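Local coordinates for protein phospho-2-dehydro-3-deoxyheptonate aldolase (Francisella tularensis, PDB 3TQK) that probably catalyses the stereospecific condensation of phosphoenolpyruvate with D-erythrose 4-phosphate to DAHP, the first committed reaction on the route to chorismate, at residues Phe80-Ile86 with Leu334-Ala338; Ala64-Glu68 with Leu126-Leu130; Pro57-His61 with Gln318-Cys324; Val33-Arg37 with Ala151-Thr155. Residues are numbered along the deposited sequence.

Interaction 1 of 4, residues Phe80-Ile86 with Leu334-Ala338; sequences FHKDILI and LEMLA
In this TIM barrel the final helix, 327-344, lies on the outside of the first two strands; here it meets the turn leading from helix 63-80 into strand 84-89. The short axes of 84-86 and 334-338 approach to 10.0 Å at 143°, and the backbones come nearest at Asp83 and Ala338, CA to CA 5.3 Å. Phe80, at the end of its helix, shares most of the contact with Leu334 and Ala338. Its ring (chi1 m) takes Leu334 CB over one face in a CH-pi contact, 3.9 Å from the centroid and 19° off the normal, while its CD1 lies 3.7 Å from Ala338 CB. Leu334 (m, t) also faces strand 84-89, its CD1 4.2 Å from Ile86 CD1. The turn is closed by Asp83 N bonding Phe80 O at 2.9 Å, and the Asp83 carboxylate is held by Gln342 of the same final helix and by a salt bridge to Arg345 just beyond it. Ile84 (m, t) also reaches the helix, where its CD1 sits 3.7 Å from Leu337 CB.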
loop_
_atom_site.group_PDB
_atom_site.type_symbol
_atom_site.label_atom_id
_atom_site.label_comp_id
_atom_site.label_asym_id
_atom_site.label_seq_id
_atom_site.Cartn_x
_atom_site.Cartn_y
_atom_site.Cartn_z
ATOM N N PHE A 80 1.349 -35.871 11.349
ATOM C CA PHE A 80 0.649 -34.803 12.065
ATOM C C PHE A 80 -0.716 -34.400 11.515
ATOM O O PHE A 80 -1.372 -33.539 12.094
ATOM C CB PHE A 80 1.532 -33.551 12.087
ATOM C CG PHE A 80 2.808 -33.726 12.842
ATOM C CD1 PHE A 80 2.789 -33.938 14.210
ATOM C CD2 PHE A 80 4.030 -33.669 12.188
ATOM C CE1 PHE A 80 3.965 -34.107 14.915
ATOM C CE2 PHE A 80 5.207 -33.825 12.881
ATOM C CZ PHE A 80 5.181 -34.045 14.250
ATOM N N HIS A 81 -1.144 -35.025 10.424
ATOM C CA HIS A 81 -2.252 -34.501 9.619
ATOM C C HIS A 81 -3.634 -34.572 10.303
ATOM O O HIS A 81 -4.563 -33.863 9.902
ATOM C CB HIS A 81 -2.303 -35.207 8.260
ATOM C CG HIS A 81 -2.858 -36.590 8.330
ATOM N ND1 HIS A 81 -2.077 -37.692 8.607
ATOM C CD2 HIS A 81 -4.123 -37.050 8.187
ATOM C CE1 HIS A 81 -2.836 -38.774 8.620
ATOM N NE2 HIS A 81 -4.081 -38.413 8.364
ATOM N N LYS A 82 -3.774 -35.432 11.308
ATOM C CA LYS A 82 -5.005 -35.474 12.095
ATOM C C LYS A 82 -5.138 -34.245 13.007
ATOM O O LYS A 82 -6.254 -33.877 13.391
ATOM C CB LYS A 82 -5.085 -36.751 12.937
ATOM C CG LYS A 82 -5.115 -38.025 12.098
ATOM C CD LYS A 82 -5.256 -39.276 12.961
ATOM C CE LYS A 82 -4.359 -40.414 12.469
ATOM N NZ LYS A 82 -4.421 -41.616 13.374
ATOM N N ASP A 83 -3.998 -33.620 13.327
ATOM C CA ASP A 83 -3.926 -32.508 14.283
ATOM C C ASP A 83 -3.579 -31.160 13.670
ATOM O O ASP A 83 -3.933 -30.125 14.215
ATOM C CB ASP A 83 -2.886 -32.844 15.350
ATOM C CG ASP A 83 -3.234 -34.096 16.107
ATOM O OD1 ASP A 83 -4.429 -34.240 16.431
ATOM O OD2 ASP A 83 -2.339 -34.929 16.381
ATOM N N ILE A 84 -2.910 -31.182 12.527
ATOM C CA ILE A 84 -2.265 -30.002 11.968
ATOM C C ILE A 84 -2.427 -29.982 10.457
ATOM O O ILE A 84 -2.273 -31.013 9.815
ATOM C CB ILE A 84 -0.756 -30.072 12.290
ATOM C CG1 ILE A 84 -0.461 -29.478 13.655
ATOM C CG2 ILE A 84 0.066 -29.331 11.288
ATOM C CD1 ILE A 84 1.009 -29.689 14.035
ATOM N N LEU A 85 -2.734 -28.817 9.891
ATOM C CA LEU A 85 -2.661 -28.629 8.443
ATOM C C LEU A 85 -1.376 -27.862 8.139
ATOM O O LEU A 85 -1.239 -26.702 8.535
ATOM C CB LEU A 85 -3.872 -27.865 7.912
ATOM C CG LEU A 85 -3.894 -27.610 6.397
ATOM C CD1 LEU A 85 -3.917 -28.923 5.597
ATOM C CD2 LEU A 85 -5.077 -26.727 6.000
ATOM N N ILE A 86 -0.434 -28.527 7.466
ATOM C CA ILE A 86 0.854 -27.938 7.126
ATOM C C ILE A 86 0.755 -27.303 5.760
ATOM O O ILE A 86 0.323 -27.947 4.794
ATOM C CB ILE A 86 1.999 -28.975 7.131
ATOM C CG1 ILE A 86 2.291 -29.430 8.563
ATOM C CG2 ILE A 86 3.262 -28.373 6.537
ATOM C CD1 ILE A 86 3.114 -30.672 8.661
ATOM N N LEU A 334 6.228 -28.770 15.654
ATOM C CA LEU A 334 5.055 -29.507 15.186
ATOM C C LEU A 334 4.561 -30.464 16.283
ATOM O O LEU A 334 3.362 -30.531 16.559
ATOM C CB LEU A 334 5.352 -30.256 13.885
ATOM C CG LEU A 334 5.684 -29.410 12.644
ATOM C CD1 LEU A 334 6.207 -30.294 11.523
ATOM C CD2 LEU A 334 4.486 -28.598 12.154
ATOM N N GLU A 335 5.489 -31.173 16.927
ATOM C CA GLU A 335 5.143 -32.036 18.058
ATOM C C GLU A 335 4.368 -31.240 19.110
ATOM O O GLU A 335 3.323 -31.682 19.585
ATOM C CB GLU A 335 6.396 -32.666 18.691
ATOM C CG GLU A 335 7.075 -33.757 17.847
ATOM C CD GLU A 335 8.456 -34.165 18.381
ATOM O OE1 GLU A 335 8.769 -33.866 19.559
ATOM O OE2 GLU A 335 9.236 -34.789 17.622
HETATM N N MSE A 336 4.882 -30.063 19.460
HETATM C CA MSE A 336 4.238 -29.216 20.457
HETATM C C MSE A 336 2.827 -28.818 20.047
HETATM O O MSE A 336 1.924 -28.816 20.880
HETATM C CB MSE A 336 5.052 -27.950 20.698
HETATM C CG MSE A 336 6.335 -28.174 21.459
HETATM SE SE MSE A 336 7.515 -26.646 21.240
HETATM C CE MSE A 336 6.538 -25.360 22.339
ATOM N N LEU A 337 2.654 -28.460 18.776
ATOM C CA LEU A 337 1.346 -28.035 18.267
ATOM C C LEU A 337 0.337 -29.189 18.225
ATOM O O LEU A 337 -0.839 -29.002 18.553
ATOM C CB LEU A 337 1.475 -27.394 16.885
ATOM C CG LEU A 337 1.998 -25.956 16.919
ATOM C CD1 LEU A 337 2.617 -25.579 15.605
ATOM C CD2 LEU A 337 0.880 -24.982 17.277
ATOM N N ALA A 338 0.809 -30.370 17.826
ATOM C CA ALA A 338 -0.037 -31.544 17.738
ATOM C C ALA A 338 -0.499 -31.965 19.130
ATOM O O ALA A 338 -1.635 -32.402 19.294
ATOM C CB ALA A 338 0.694 -32.689 17.031
#

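Interaction 2 of 4, residues Ala64-Glu68 with Leu126-Leu130; sequences AAAIE and LLSDL
Two consecutive outer helices of the TIM barrel, 63-80 after the first strand and 116-132 after the second, run side by side with strand 84-89 between them in sequence, as successive beta-alpha units of a barrel do. Both segments are regular alpha-helix. Their short axes are nearly parallel, crossing at -16° and 10.6 Å apart at closest approach, and the CA atoms come nearest at Ile67 and Leu130, 7.0 Å. The interface is modest, 197 Å² in all, and apolar. Leu126 comes first: its t, p rotamer brings CD1 to the other helix, 4.0 Å from Ala66 CB and 4.1 Å from Ile67 CD1. The small Ala66 points its CB at the neighbouring helix and lets that methyl come in. Leu127 turns to the barrel instead, packing on Cys137 of strand 137-140 and on Phe150. Asp129 (chi1 m) points toward the other helix at the outer edge of the contact and meets it through its aliphatic CB, 3.7 Å from Ile67 CD1. One turn on from Leu126 stands Leu130 (m, t), also covered by Val90 and Cys137. Ile67, in an m, m rotamer, reaches across to all three of Leu126, Asp129 and Leu130, and its CD1 lies 4.2 Å from Leu130 CD2.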
loop_
_atom_site.group_PDB
_atom_site.type_symbol
_atom_site.label_atom_id
_atom_site.label_comp_id
_atom_site.label_asym_id
_atom_site.label_seq_id
_atom_site.Cartn_x
_atom_site.Cartn_y
_atom_site.Cartn_z
ATOM N N ALA A 64 16.137 -25.042 -5.691
ATOM C CA ALA A 64 16.598 -26.398 -5.413
ATOM C C ALA A 64 16.630 -26.691 -3.912
ATOM O O ALA A 64 16.252 -27.786 -3.481
ATOM C CB ALA A 64 17.985 -26.655 -6.035
ATOM N N ALA A 65 17.097 -25.731 -3.119
ATOM C CA ALA A 65 17.077 -25.887 -1.662
ATOM C C ALA A 65 15.628 -25.927 -1.157
ATOM O O ALA A 65 15.311 -26.679 -0.248
ATOM C CB ALA A 65 17.861 -24.775 -0.986
ATOM N N ALA A 66 14.755 -25.137 -1.773
ATOM C CA ALA A 66 13.331 -25.155 -1.445
ATOM C C ALA A 66 12.684 -26.532 -1.686
ATOM O O ALA A 66 11.889 -27.003 -0.872
ATOM C CB ALA A 66 12.597 -24.074 -2.230
ATOM N N ILE A 67 13.018 -27.169 -2.800
ATOM C CA ILE A 67 12.537 -28.520 -3.081
ATOM C C ILE A 67 13.039 -29.502 -2.010
ATOM O O ILE A 67 12.247 -30.274 -1.454
ATOM C CB ILE A 67 12.967 -28.997 -4.496
ATOM C CG1 ILE A 67 12.201 -28.227 -5.588
ATOM C CG2 ILE A 67 12.775 -30.512 -4.650
ATOM C CD1 ILE A 67 10.733 -28.571 -5.688
ATOM N N GLU A 68 14.334 -29.472 -1.699
ATOM C CA GLU A 68 14.837 -30.355 -0.645
ATOM C C GLU A 68 14.125 -30.135 0.689
ATOM O O GLU A 68 13.764 -31.100 1.355
ATOM C CB GLU A 68 16.343 -30.222 -0.452
ATOM C CG GLU A 68 16.922 -31.299 0.468
ATOM C CD GLU A 68 18.414 -31.156 0.678
ATOM O OE1 GLU A 68 18.883 -31.477 1.787
ATOM O OE2 GLU A 68 19.116 -30.717 -0.257
ATOM N N LEU A 126 8.427 -23.334 -9.321
ATOM C CA LEU A 126 8.609 -23.843 -7.961
ATOM C C LEU A 126 7.261 -24.235 -7.333
ATOM O O LEU A 126 7.101 -25.328 -6.778
ATOM C CB LEU A 126 9.313 -22.802 -7.085
ATOM C CG LEU A 126 9.552 -23.191 -5.626
ATOM C CD1 LEU A 126 10.295 -24.529 -5.509
ATOM C CD2 LEU A 126 10.306 -22.077 -4.930
ATOM N N LEU A 127 6.294 -23.336 -7.438
ATOM C CA LEU A 127 4.962 -23.590 -6.906
ATOM C C LEU A 127 4.302 -24.772 -7.592
ATOM O O LEU A 127 3.629 -25.575 -6.938
ATOM C CB LEU A 127 4.094 -22.352 -7.038
ATOM C CG LEU A 127 4.449 -21.227 -6.082
ATOM C CD1 LEU A 127 3.776 -19.962 -6.575
ATOM C CD2 LEU A 127 4.043 -21.555 -4.628
ATOM N N SER A 128 4.503 -24.911 -8.899
ATOM C CA SER A 128 4.002 -26.089 -9.612
ATOM C C SER A 128 4.596 -27.357 -9.003
ATOM O O SER A 128 3.854 -28.269 -8.660
ATOM C CB SER A 128 4.316 -26.006 -11.103
ATOM O OG SER A 128 3.806 -27.127 -11.807
ATOM N N ASP A 129 5.920 -27.388 -8.840
ATOM C CA ASP A 129 6.620 -28.545 -8.275
ATOM C C ASP A 129 6.162 -28.918 -6.859
ATOM O O ASP A 129 5.915 -30.088 -6.573
ATOM C CB ASP A 129 8.152 -28.329 -8.283
ATOM C CG ASP A 129 8.735 -28.277 -9.697
ATOM O OD1 ASP A 129 7.998 -28.591 -10.645
ATOM O OD2 ASP A 129 9.917 -27.910 -9.869
ATOM N N LEU A 130 6.054 -27.924 -5.985
ATOM C CA LEU A 130 5.667 -28.162 -4.593
ATOM C C LEU A 130 4.243 -28.717 -4.462
ATOM O O LEU A 130 4.025 -29.719 -3.767
ATOM C CB LEU A 130 5.812 -26.881 -3.778
ATOM C CG LEU A 130 7.247 -26.367 -3.615
ATOM C CD1 LEU A 130 7.239 -24.973 -3.009
ATOM C CD2 LEU A 130 8.054 -27.309 -2.762
#

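Interaction 3 of 4, residues Pro57-His61 with Gln318-Cys324; sequences PCSIH and QSVTDKC. With MN (manganese (II) ion), chain B.
This is a metal-site contact between two loops at the C-terminal mouth of the TIM barrel: 57-61 leaves the first strand, and 318-324 leads from the short strand 318-319 toward the final helix. Both supply manganese ligands, Cys58 SG at 2.6 Å and Asp322 OD2 at 2.3 Å from MN; His266 and Glu299 complete the protein part of the site. The CA atoms of Cys58 and Asp322 lie 5.7 Å apart. Cys58 (chi1 t) points toward 318-324, and its SG, besides binding the metal, accepts from Asp322 N at 3.4 Å. Cys58 N in turn gives a weak bond to Cys324 SG, 3.4 Å. Ser319 OG shapes the second loop as an ST turn, accepting from Thr321 N at 3.1 Å and donating to Asp322 O at 2.6 Å. A water joins the loops, receiving from Ser59 N at 3.0 Å and donating to Ser319 OG at 2.9 Å. Farther from the metal, Val320 CB lies over the His61 ring, 4.1 Å from its centroid.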
loop_
_atom_site.group_PDB
_atom_site.type_symbol
_atom_site.label_atom_id
_atom_site.label_comp_id
_atom_site.label_asym_id
_atom_site.label_seq_id
_atom_site.Cartn_x
_atom_site.Cartn_y
_atom_site.Cartn_z
ATOM N N PRO A 57 10.908 -21.141 4.755
ATOM C CA PRO A 57 11.945 -20.111 4.710
ATOM C C PRO A 57 11.381 -18.698 4.757
ATOM O O PRO A 57 10.262 -18.466 4.294
ATOM C CB PRO A 57 12.614 -20.360 3.360
ATOM C CG PRO A 57 12.366 -21.797 3.079
ATOM C CD PRO A 57 11.010 -22.066 3.612
ATOM N N CYS A 58 12.157 -17.765 5.306
ATOM C CA CYS A 58 11.749 -16.357 5.329
ATOM C C CYS A 58 11.370 -15.928 3.915
ATOM O O CYS A 58 10.274 -15.419 3.687
ATOM C CB CYS A 58 12.866 -15.459 5.884
ATOM S SG CYS A 58 12.521 -13.669 5.703
ATOM N N SER A 59 12.286 -16.164 2.975
ATOM C CA SER A 59 12.064 -15.866 1.562
ATOM C C SER A 59 12.846 -16.873 0.724
ATOM O O SER A 59 13.898 -17.346 1.149
ATOM C CB SER A 59 12.563 -14.460 1.248
ATOM O OG SER A 59 13.975 -14.403 1.446
ATOM N N ILE A 60 12.327 -17.211 -0.453
ATOM C CA ILE A 60 13.024 -18.149 -1.328
ATOM C C ILE A 60 14.123 -17.396 -2.097
ATOM O O ILE A 60 13.898 -16.297 -2.623
ATOM C CB ILE A 60 12.059 -18.849 -2.311
ATOM C CG1 ILE A 60 10.961 -19.627 -1.546
ATOM C CG2 ILE A 60 12.825 -19.765 -3.289
ATOM C CD1 ILE A 60 11.427 -20.854 -0.770
ATOM N N HIS A 61 15.321 -17.970 -2.103
ATOM C CA HIS A 61 16.410 -17.516 -2.969
ATOM C C HIS A 61 17.054 -18.669 -3.741
ATOM O O HIS A 61 17.801 -18.428 -4.680
ATOM C CB HIS A 61 17.457 -16.740 -2.157
ATOM C CG HIS A 61 18.428 -17.601 -1.416
ATOM N ND1 HIS A 61 18.177 -18.098 -0.157
ATOM C CD2 HIS A 61 19.668 -18.035 -1.752
ATOM C CE1 HIS A 61 19.214 -18.813 0.246
ATOM N NE2 HIS A 61 20.133 -18.788 -0.701
ATOM N N GLN A 318 20.657 -21.982 4.019
ATOM C CA GLN A 318 20.549 -20.993 5.091
ATOM C C GLN A 318 19.914 -19.689 4.590
ATOM O O GLN A 318 20.224 -19.220 3.489
ATOM C CB GLN A 318 21.916 -20.711 5.690
ATOM C CG GLN A 318 21.846 -19.962 7.002
ATOM C CD GLN A 318 23.211 -19.602 7.525
ATOM O OE1 GLN A 318 24.065 -19.136 6.777
ATOM N NE2 GLN A 318 23.424 -19.811 8.818
ATOM N N SER A 319 19.038 -19.104 5.404
ATOM C CA SER A 319 18.333 -17.892 5.005
ATOM C C SER A 319 19.295 -16.772 4.633
ATOM O O SER A 319 20.306 -16.549 5.291
ATOM C CB SER A 319 17.406 -17.387 6.107
ATOM O OG SER A 319 16.711 -16.226 5.676
ATOM N N VAL A 320 18.944 -16.082 3.558
ATOM C CA VAL A 320 19.656 -14.911 3.082
ATOM C C VAL A 320 18.961 -13.623 3.558
ATOM O O VAL A 320 19.474 -12.524 3.345
ATOM C CB VAL A 320 19.744 -14.971 1.540
ATOM C CG1 VAL A 320 18.936 -13.848 0.888
ATOM C CG2 VAL A 320 21.193 -15.025 1.087
ATOM N N THR A 321 17.797 -13.776 4.195
ATOM C CA THR A 321 17.051 -12.665 4.792
ATOM C C THR A 321 16.917 -12.899 6.313
ATOM O O THR A 321 17.932 -12.951 7.013
ATOM C CB THR A 321 15.667 -12.449 4.086
ATOM O OG1 THR A 321 14.925 -13.676 4.053
ATOM C CG2 THR A 321 15.862 -11.948 2.669
ATOM N N ASP A 322 15.694 -13.059 6.830
ATOM C CA ASP A 322 15.500 -13.170 8.284
ATOM C C ASP A 322 16.008 -14.517 8.817
ATOM O O ASP A 322 16.109 -15.504 8.083
ATOM C CB ASP A 322 14.026 -12.972 8.691
ATOM C CG ASP A 322 13.499 -11.538 8.424
ATOM O OD1 ASP A 322 14.282 -10.558 8.493
ATOM O OD2 ASP A 322 12.282 -11.405 8.178
ATOM N N LYS A 323 16.334 -14.533 10.102
ATOM C CA LYS A 323 16.820 -15.739 10.760
ATOM C C LYS A 323 15.699 -16.770 10.883
ATOM O O LYS A 323 14.586 -16.445 11.297
ATOM C CB LYS A 323 17.411 -15.392 12.135
ATOM C CG LYS A 323 18.716 -14.582 12.048
ATOM C CD LYS A 323 19.176 -13.994 13.396
ATOM C CE LYS A 323 20.524 -13.276 13.246
ATOM N NZ LYS A 323 20.822 -12.329 14.355
ATOM N N CYS A 324 15.999 -18.004 10.486
ATOM C CA CYS A 324 15.053 -19.109 10.553
ATOM C C CYS A 324 15.565 -20.181 11.510
ATOM O O CYS A 324 16.780 -20.338 11.688
ATOM C CB CYS A 324 14.886 -19.731 9.166
ATOM S SG CYS A 324 14.231 -18.614 7.890
HETATM MN MN MN B . 10.675 -12.839 7.290
HETATM O O HOH W 1 14.688 -17.580 4.170
#

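Interaction 4 of 4, residues Val33-Arg37 with Ala151-Thr155; sequences VRKSR and AELIT
Helix 27-45, which precedes the first strand of the TIM barrel, packs here on the loop that runs into strand 156-159, with the CA atoms of Arg37 and Thr155 5.1 Å apart. The hydrogen bonds to the loop backbone come from Arg37. From chi1 m its side chain runs out with chi2 and chi3 both t, so that the guanidinium lies edge-on to the loop and forks onto one carbonyl: Arg37 NE to Ile154 O is 2.9 Å and Arg37 NH2 to Ile154 O is 2.8 Å. A second close polar approach joins two hydroxyls, Ser36 OG and Thr155 OG1, 2.6 Å apart; Ser36 OG (chi1 p) is also hydrogen-bonded to Thr32 O of its own helix. The apolar part is Val33, whose CG2 sits 3.6 Å from Glu152 O and 3.8 Å from Leu153 O, so its methyls pack on loop backbone. Glu152 directs its CA-to-CB bond away from the helix and pairs with Arg124. Around this contact, Leu153 and Ile154 pack on helix 116-132 through Leu127, while Thr155 touches Ile40 and bonds by backbone to Cys137; helix 27-45 thus lies across the end of the barrel where its strands begin.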
loop_
_atom_site.group_PDB
_atom_site.type_symbol
_atom_site.label_atom_id
_atom_site.label_comp_id
_atom_site.label_asym_id
_atom_site.label_seq_id
_atom_site.Cartn_x
_atom_site.Cartn_y
_atom_site.Cartn_z
ATOM N N VAL A 33 -4.588 -28.072 -4.288
ATOM C CA VAL A 33 -5.074 -26.730 -4.005
ATOM C C VAL A 33 -6.551 -26.772 -3.630
ATOM O O VAL A 33 -6.955 -26.193 -2.627
ATOM C CB VAL A 33 -4.856 -25.757 -5.185
ATOM C CG1 VAL A 33 -5.452 -24.391 -4.868
ATOM C CG2 VAL A 33 -3.355 -25.615 -5.508
ATOM N N ARG A 34 -7.349 -27.477 -4.428
ATOM C CA ARG A 34 -8.781 -27.551 -4.204
ATOM C C ARG A 34 -9.072 -28.062 -2.802
ATOM O O ARG A 34 -9.840 -27.449 -2.054
ATOM C CB ARG A 34 -9.456 -28.469 -5.224
ATOM C CG ARG A 34 -10.988 -28.546 -5.038
ATOM C CD ARG A 34 -11.640 -29.466 -6.035
ATOM N NE ARG A 34 -11.103 -30.818 -5.925
ATOM C CZ ARG A 34 -11.247 -31.761 -6.853
ATOM N NH1 ARG A 34 -11.932 -31.524 -7.973
ATOM N NH2 ARG A 34 -10.694 -32.954 -6.668
ATOM N N LYS A 35 -8.427 -29.166 -2.448
ATOM C CA LYS A 35 -8.643 -29.805 -1.161
ATOM C C LYS A 35 -8.127 -28.960 -0.007
ATOM O O LYS A 35 -8.860 -28.702 0.955
ATOM C CB LYS A 35 -7.975 -31.177 -1.153
ATOM C CG LYS A 35 -8.069 -31.967 0.150
ATOM C CD LYS A 35 -7.339 -33.306 -0.041
ATOM C CE LYS A 35 -7.367 -34.195 1.182
ATOM N NZ LYS A 35 -7.221 -35.625 0.739
ATOM N N SER A 36 -6.881 -28.516 -0.098
ATOM C CA SER A 36 -6.273 -27.762 0.994
ATOM C C SER A 36 -6.983 -26.434 1.237
ATOM O O SER A 36 -7.051 -25.969 2.376
ATOM C CB SER A 36 -4.780 -27.528 0.729
ATOM O OG SER A 36 -4.545 -26.863 -0.497
ATOM N N ARG A 37 -7.518 -25.826 0.175
ATOM C CA ARG A 37 -8.272 -24.578 0.314
ATOM C C ARG A 37 -9.543 -24.781 1.132
ATOM O O ARG A 37 -9.878 -23.945 1.975
ATOM C CB ARG A 37 -8.637 -23.981 -1.042
ATOM C CG ARG A 37 -7.541 -23.197 -1.682
ATOM C CD ARG A 37 -8.005 -22.627 -2.995
ATOM N NE ARG A 37 -7.007 -21.793 -3.660
ATOM C CZ ARG A 37 -7.130 -21.335 -4.905
ATOM N NH1 ARG A 37 -8.203 -21.624 -5.617
ATOM N NH2 ARG A 37 -6.181 -20.581 -5.448
ATOM N N ALA A 151 -1.608 -17.452 -8.770
ATOM C CA ALA A 151 -2.620 -17.413 -7.687
ATOM C C ALA A 151 -3.443 -18.704 -7.557
ATOM O O ALA A 151 -3.964 -18.995 -6.478
ATOM C CB ALA A 151 -3.557 -16.213 -7.866
ATOM N N GLU A 152 -3.561 -19.459 -8.651
ATOM C CA GLU A 152 -4.283 -20.734 -8.668
ATOM C C GLU A 152 -3.451 -21.899 -8.103
ATOM O O GLU A 152 -3.949 -23.017 -8.000
ATOM C CB GLU A 152 -4.798 -21.058 -10.096
ATOM C CG GLU A 152 -3.842 -21.873 -11.035
ATOM C CD GLU A 152 -2.739 -21.041 -11.714
ATOM O OE1 GLU A 152 -2.286 -20.023 -11.149
ATOM O OE2 GLU A 152 -2.314 -21.423 -12.826
ATOM N N LEU A 153 -2.194 -21.640 -7.749
ATOM C CA LEU A 153 -1.338 -22.621 -7.067
ATOM C C LEU A 153 -1.229 -22.324 -5.560
ATOM O O LEU A 153 -0.591 -23.064 -4.815
ATOM C CB LEU A 153 0.051 -22.602 -7.692
ATOM C CG LEU A 153 0.137 -23.120 -9.127
ATOM C CD1 LEU A 153 1.422 -22.646 -9.795
ATOM C CD2 LEU A 153 0.026 -24.641 -9.158
ATOM N N ILE A 154 -1.879 -21.245 -5.122
ATOM C CA ILE A 154 -1.809 -20.777 -3.736
ATOM C C ILE A 154 -3.080 -21.174 -2.974
ATOM O O ILE A 154 -4.210 -20.891 -3.418
ATOM C CB ILE A 154 -1.633 -19.258 -3.687
ATOM C CG1 ILE A 154 -0.285 -18.876 -4.301
ATOM C CG2 ILE A 154 -1.756 -18.711 -2.252
ATOM C CD1 ILE A 154 0.897 -19.575 -3.679
ATOM N N THR A 155 -2.859 -21.842 -1.838
ATOM C CA THR A 155 -3.911 -22.265 -0.918
ATOM C C THR A 155 -4.292 -21.154 0.059
ATOM O O THR A 155 -5.464 -20.954 0.357
ATOM C CB THR A 155 -3.436 -23.456 -0.106
ATOM O OG1 THR A 155 -3.341 -24.602 -0.966
ATOM C CG2 THR A 155 -4.401 -23.743 1.079
#

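In the fold
All four contacts are largely buried, yet they occupy different layers of one barrel. Interactions 1 and 2 belong to the outer ring of helices and rely on apolar packing, one helix against a strand and its entry turn, the other helix on helix; helix 63-80 takes part in both. Interactions 3 and 4 lie on opposite sides of the chain's centre, about 23 Å apart between centres, and are the polar pair: metal ligands, sulfur and water in one, guanidinium, carbonyl and hydroxyls in the other. Interaction 2 touches both of these, through Ala66 and Leu126 on Ile60 and through Leu127 on Leu153 and Ile154. Interaction 1 meets interaction 4 where Leu85 packs near Ser36.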